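Response regulator receiver protein (Dyadobacter fermentans, PDB 4XLT) probably acts as a phosphorylation-controlled signalling switch, a CheY-like receiver domain expected to accept a phosphoryl group from a partner histidine kinase. Local coordinates at residues T18-L23 / T30-F35; E73-G76 / V82-R85. All blocks are in the same frame, centred on the assembly; numbering follows the deposited sequence.

Contact 1. Residues T18-L23 / T30-F35; sequences TQEKLL and TSVRTF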
loop_
_atom_site.group_PDB
_atom_site.type_symbol
_atom_site.label_atom_id
_atom_site.label_comp_id
_atom_site.label_asym_id
_atom_site.label_seq_id
_atom_site.Cartn_x
_atom_site.Cartn_y
_atom_site.Cartn_z
ATOM N N THR A 18 7.537 31.422 0.133
ATOM C CA THR A 18 6.992 31.851 1.417
ATOM C C THR A 18 6.771 30.661 2.343
ATOM O O THR A 18 7.160 30.692 3.512
ATOM C CB THR A 18 5.661 32.606 1.246
ATOM O OG1 THR A 18 5.882 33.796 0.477
ATOM C CG2 THR A 18 5.085 32.987 2.601
ATOM N N GLN A 19 6.146 29.617 1.809
ATOM C CA GLN A 19 5.886 28.401 2.570
ATOM C C GLN A 19 7.189 27.756 3.018
ATOM O O GLN A 19 7.311 27.300 4.157
ATOM C CB GLN A 19 5.069 27.411 1.741
ATOM C CG GLN A 19 4.527 26.244 2.541
ATOM C CD GLN A 19 3.526 26.684 3.590
ATOM O OE1 GLN A 19 3.847 26.765 4.777
ATOM N NE2 GLN A 19 2.306 26.977 3.157
ATOM N N GLU A 20 8.161 27.727 2.111
ATOM C CA GLU A 20 9.479 27.174 2.405
ATOM C C GLU A 20 10.112 27.910 3.577
ATOM O O GLU A 20 10.690 27.297 4.474
ATOM C CB GLU A 20 10.390 27.263 1.179
ATOM C CG GLU A 20 11.830 26.841 1.441
ATOM C CD GLU A 20 12.728 27.029 0.230
ATOM O OE1 GLU A 20 12.353 27.795 -0.682
ATOM O OE2 GLU A 20 13.812 26.409 0.190
ATOM N N LYS A 21 9.981 29.233 3.554
ATOM C CA LYS A 21 10.506 30.101 4.600
ATOM C C LYS A 21 9.912 29.762 5.965
ATOM O O LYS A 21 10.640 29.622 6.946
ATOM C CB LYS A 21 10.224 31.564 4.250
ATOM C CG LYS A 21 10.811 32.581 5.210
ATOM C CD LYS A 21 10.247 33.968 4.932
ATOM C CE LYS A 21 10.362 34.328 3.456
ATOM N NZ LYS A 21 9.704 35.626 3.135
ATOM N N LEU A 22 8.591 29.623 6.019
ATOM C CA LEU A 22 7.896 29.352 7.276
ATOM C C LEU A 22 8.269 27.992 7.865
ATOM O O LEU A 22 8.480 27.870 9.070
ATOM C CB LEU A 22 6.380 29.434 7.077
ATOM C CG LEU A 22 5.825 30.766 6.564
ATOM C CD1 LEU A 22 4.303 30.763 6.592
ATOM C CD2 LEU A 22 6.377 31.938 7.363
ATOM N N LEU A 23 8.344 26.974 7.011
ATOM C CA LEU A 23 8.704 25.630 7.454
ATOM C C LEU A 23 10.123 25.588 8.015
ATOM O O LEU A 23 10.393 24.897 8.998
ATOM C CB LEU A 23 8.562 24.630 6.304
ATOM C CG LEU A 23 7.127 24.293 5.894
ATOM C CD1 LEU A 23 7.108 23.373 4.683
ATOM C CD2 LEU A 23 6.377 23.666 7.059
ATOM N N THR A 30 14.344 20.649 8.350
ATOM C CA THR A 30 15.566 21.346 7.970
ATOM C C THR A 30 15.863 21.162 6.486
ATOM O O THR A 30 16.774 21.787 5.943
ATOM C CB THR A 30 16.774 20.861 8.793
ATOM O OG1 THR A 30 16.903 19.439 8.666
ATOM C CG2 THR A 30 16.597 21.218 10.263
ATOM N N SER A 31 15.088 20.304 5.831
ATOM C CA SER A 31 15.285 20.034 4.412
ATOM C C SER A 31 13.998 20.234 3.619
ATOM O O SER A 31 13.126 19.363 3.593
ATOM C CB SER A 31 15.817 18.613 4.205
ATOM O OG SER A 31 14.931 17.650 4.746
ATOM N N VAL A 32 13.886 21.389 2.971
ATOM C CA VAL A 32 12.719 21.692 2.154
ATOM C C VAL A 32 13.074 21.724 0.672
ATOM O O VAL A 32 13.907 22.516 0.236
ATOM C CB VAL A 32 12.089 23.040 2.541
ATOM C CG1 VAL A 32 10.837 23.290 1.714
ATOM C CG2 VAL A 32 11.766 23.065 4.025
ATOM N N ARG A 33 12.433 20.850 -0.093
ATOM C CA ARG A 33 12.596 20.821 -1.538
ATOM C C ARG A 33 11.381 21.484 -2.182
ATOM O O ARG A 33 10.245 21.204 -1.801
ATOM C CB ARG A 33 12.762 19.380 -2.022
ATOM C CG ARG A 33 13.603 19.224 -3.271
ATOM C CD ARG A 33 13.738 17.759 -3.649
ATOM N NE ARG A 33 14.355 16.968 -2.587
ATOM C CZ ARG A 33 15.655 16.708 -2.510
ATOM N NH1 ARG A 33 16.487 17.176 -3.433
ATOM N NH2 ARG A 33 16.127 15.977 -1.508
ATOM N N THR A 34 11.612 22.374 -3.143
ATOM C CA THR A 34 10.511 23.112 -3.761
ATOM C C THR A 34 10.388 22.848 -5.257
ATOM O O THR A 34 11.381 22.853 -5.985
ATOM C CB THR A 34 10.658 24.633 -3.548
ATOM O OG1 THR A 34 11.928 25.069 -4.047
ATOM C CG2 THR A 34 10.549 24.982 -2.070
ATOM N N PHE A 35 9.159 22.629 -5.714
ATOM C CA PHE A 35 8.906 22.397 -7.130
ATOM C C PHE A 35 7.814 23.315 -7.660
ATOM O O PHE A 35 6.755 23.462 -7.050
ATOM C CB PHE A 35 8.526 20.937 -7.382
ATOM C CG PHE A 35 9.621 19.966 -7.057
ATOM C CD1 PHE A 35 10.667 19.759 -7.943
ATOM C CD2 PHE A 35 9.602 19.256 -5.867
ATOM C CE1 PHE A 35 11.676 18.864 -7.646
ATOM C CE2 PHE A 35 10.608 18.358 -5.563
ATOM C CZ PHE A 35 11.647 18.162 -6.454
HETATM O O HOH W 1 13.838 24.602 -2.314
#
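Glu20 lies across Val32 and Thr34, and its side chain carries most of the contact between helix 13-25 and strand 31-35. The two elements run antiparallel, their local axes at 174° and 9.1 Å apart, as they must when a helix returns the chain to the next parallel strand of a beta-alpha-beta unit. Glu20 holds CG anti to the backbone N (chi1 174°), and the chain stays extended beyond it, which carries the carboxylate from the helix out over the strand. Its methylenes supply the apolar part: Glu20 CG sits 3.7 Å from Val32 CG1, the methyl that is itself anti to its backbone N. Further out the Glu20 chain passes Thr34 at about a right angle, with OE1 3.6 Å from Thr34 CG2. The other carboxylate oxygen, Glu20 OE2, accepts a hydrogen bond of 3.1 Å from a water. That water also donates to Val32 O at 3.3 Å and shares a bond of 2.6 Å with Thr34 OG1, so a single molecule joins helix to strand where no direct hydrogen bond does. With an alanine here in place of Glu20, the water would probably lose its carboxylate acceptor, and Val32 CG1 and Thr34 CG2 part of their cover. One turn along, Leu23 CB rests 4.2 Å from Val32 CG2, while the leucine also packs on Phe6 and Leu117, nearer the interior. Each residue type fits its place: branched valine and threonine suit a strand, leucine the buried flank, and glutamate a border where its stem can be covered and its charge hydrated. The stem of Glu20 and Leu23 thus give the apolar contact, while the carboxylate reaches the strand's polar atoms through the water.

Contact 2. Residues E73-G76 / V82-R85; sequences EHYG and VRAR
Tyr75 of helix 68-75 and Gly76, which follows it, face Arg83 of the short helix 80-83, and the backbones stay well apart: the nearest alpha carbons, those of Gly76 and Arg83, are 8.2 Å from each other. Side chains therefore bridge the space. Tyr75 places its ring carbon CG anti to the backbone N (chi1 179°), which lets the far end of the ring reach Arg83. The aliphatic stem of the arginine meets it obliquely, Arg83 CG lying 3.5 Å from Tyr75 CE2 and equally close to CZ and OH. Bends at chi2 and chi3 then turn the Arg83 chain past the Tyr75 carbonyl, so that CD comes 3.5 Å from Tyr75 O and Gly76 CA lies over one face of the guanidinium. That plane is tilted 52° from the phenol ring, so the two groups do not stack. Gly76 touches through its alpha carbon and carbonyl alone, and a side chain there would be directed away from Arg83. Although Arg83 NH1 is 3.0 Å from Gly76 O, the angle is too poor for a hydrogen bond; NH1 instead bonds to Leu78 O, and NH2 forms a salt bridge with Glu80 of the third subunit. At the phenol end, a water in the ring plane bonds to Tyr75 OH at 2.6 Å and lies 3.1 Å from Arg83 O. Tyrosine thus offers a broad apolar ring to the interior and a polar tip to the water. The ring packs on Leu45 of helix 38-46 and on Ile86 and Leu88 of strand 86-92, and meets His108 edge-to-face, which places the contact beside the chain's entry into that strand.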
loop_
_atom_site.group_PDB
_atom_site.type_symbol
_atom_site.label_atom_id
_atom_site.label_comp_id
_atom_site.label_asym_id
_atom_site.label_seq_id
_atom_site.Cartn_x
_atom_site.Cartn_y
_atom_site.Cartn_z
ATOM N N GLU A 73 -2.712 11.161 -9.900
ATOM C CA GLU A 73 -2.789 10.059 -10.850
ATOM C C GLU A 73 -1.392 9.557 -11.192
ATOM O O GLU A 73 -1.151 8.350 -11.235
ATOM C CB GLU A 73 -3.529 10.484 -12.118
ATOM C CG GLU A 73 -4.951 10.949 -11.869
ATOM C CD GLU A 73 -5.775 10.984 -13.137
ATOM O OE1 GLU A 73 -5.504 10.165 -14.040
ATOM O OE2 GLU A 73 -6.690 11.830 -13.232
ATOM N N HIS A 74 -0.476 10.490 -11.431
ATOM C CA HIS A 74 0.920 10.140 -11.662
ATOM C C HIS A 74 1.579 9.662 -10.378
ATOM O O HIS A 74 2.460 8.805 -10.407
ATOM C CB HIS A 74 1.683 11.328 -12.240
ATOM C CG HIS A 74 1.398 11.574 -13.687
ATOM N ND1 HIS A 74 1.981 10.837 -14.694
ATOM C CD2 HIS A 74 0.585 12.469 -14.297
ATOM C CE1 HIS A 74 1.544 11.269 -15.862
ATOM N NE2 HIS A 74 0.696 12.258 -15.649
ATOM N N TYR A 75 1.141 10.218 -9.252
ATOM C CA TYR A 75 1.658 9.830 -7.947
ATOM C C TYR A 75 1.284 8.385 -7.614
ATOM O O TYR A 75 2.082 7.646 -7.035
ATOM C CB TYR A 75 1.136 10.777 -6.864
ATOM C CG TYR A 75 1.609 10.427 -5.470
ATOM C CD1 TYR A 75 2.832 10.880 -4.996
ATOM C CD2 TYR A 75 0.831 9.640 -4.631
ATOM C CE1 TYR A 75 3.269 10.558 -3.727
ATOM C CE2 TYR A 75 1.259 9.313 -3.363
ATOM C CZ TYR A 75 2.479 9.773 -2.915
ATOM O OH TYR A 75 2.910 9.447 -1.649
ATOM N N GLY A 76 0.071 7.988 -7.987
ATOM C CA GLY A 76 -0.404 6.639 -7.740
ATOM C C GLY A 76 0.355 5.598 -8.543
ATOM O O GLY A 76 0.251 4.400 -8.275
ATOM N N VAL A 82 7.658 3.306 -1.980
ATOM C CA VAL A 82 8.096 4.682 -1.781
ATOM C C VAL A 82 6.929 5.540 -1.279
ATOM O O VAL A 82 7.129 6.480 -0.511
ATOM C CB VAL A 82 8.718 5.289 -3.071
ATOM C CG1 VAL A 82 7.660 5.622 -4.105
ATOM C CG2 VAL A 82 9.529 6.531 -2.735
ATOM N N ARG A 83 5.711 5.190 -1.683
ATOM C CA ARG A 83 4.517 5.895 -1.223
ATOM C C ARG A 83 4.291 5.686 0.269
ATOM O O ARG A 83 3.722 6.541 0.942
ATOM C CB ARG A 83 3.285 5.440 -2.009
ATOM C CG ARG A 83 3.005 6.282 -3.246
ATOM C CD ARG A 83 2.349 5.471 -4.347
ATOM N NE ARG A 83 1.264 4.634 -3.847
ATOM C CZ ARG A 83 0.773 3.588 -4.502
ATOM N NH1 ARG A 83 1.275 3.250 -5.685
ATOM N NH2 ARG A 83 -0.215 2.875 -3.978
ATOM N N ALA A 84 4.751 4.548 0.781
ATOM C CA ALA A 84 4.594 4.223 2.194
ATOM C C ALA A 84 5.471 5.109 3.079
ATOM O O ALA A 84 5.244 5.212 4.285
ATOM C CB ALA A 84 4.913 2.750 2.435
ATOM N N ARG A 85 6.468 5.746 2.472
ATOM C CA ARG A 85 7.390 6.619 3.194
ATOM C C ARG A 85 6.938 8.070 3.108
ATOM O O ARG A 85 7.619 8.976 3.592
ATOM C CB ARG A 85 8.809 6.488 2.632
ATOM C CG ARG A 85 9.330 5.061 2.534
ATOM C CD ARG A 85 10.248 4.710 3.695
ATOM N NE ARG A 85 9.575 4.824 4.984
ATOM C CZ ARG A 85 9.828 5.773 5.877
ATOM N NH1 ARG A 85 9.162 5.798 7.023
ATOM N NH2 ARG A 85 10.749 6.694 5.629
HETATM O O HOH W 2 1.437 8.473 0.202
#

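In the fold
Contacts 1 and 2 lie on opposite sides of the chain's centre, with their own centres 21 Å apart and their nearest atoms about 11 Å apart, so neither touches the other. Both belong to one receiver domain, whose parallel sheet has strand order 2-1-3-4-5. Contact 1 covers an edge strand, 31-35, whereas contact 2 lies by the start of strand 86-92, on the far side of central strand 54-60. That central strand ends at Asp60, the predicted phosphorylation site, which is not phosphorylated here and belongs to neither contact. No other subunit of the assembly touches contact 1, while contact 2 also meets other subunits through Arg83.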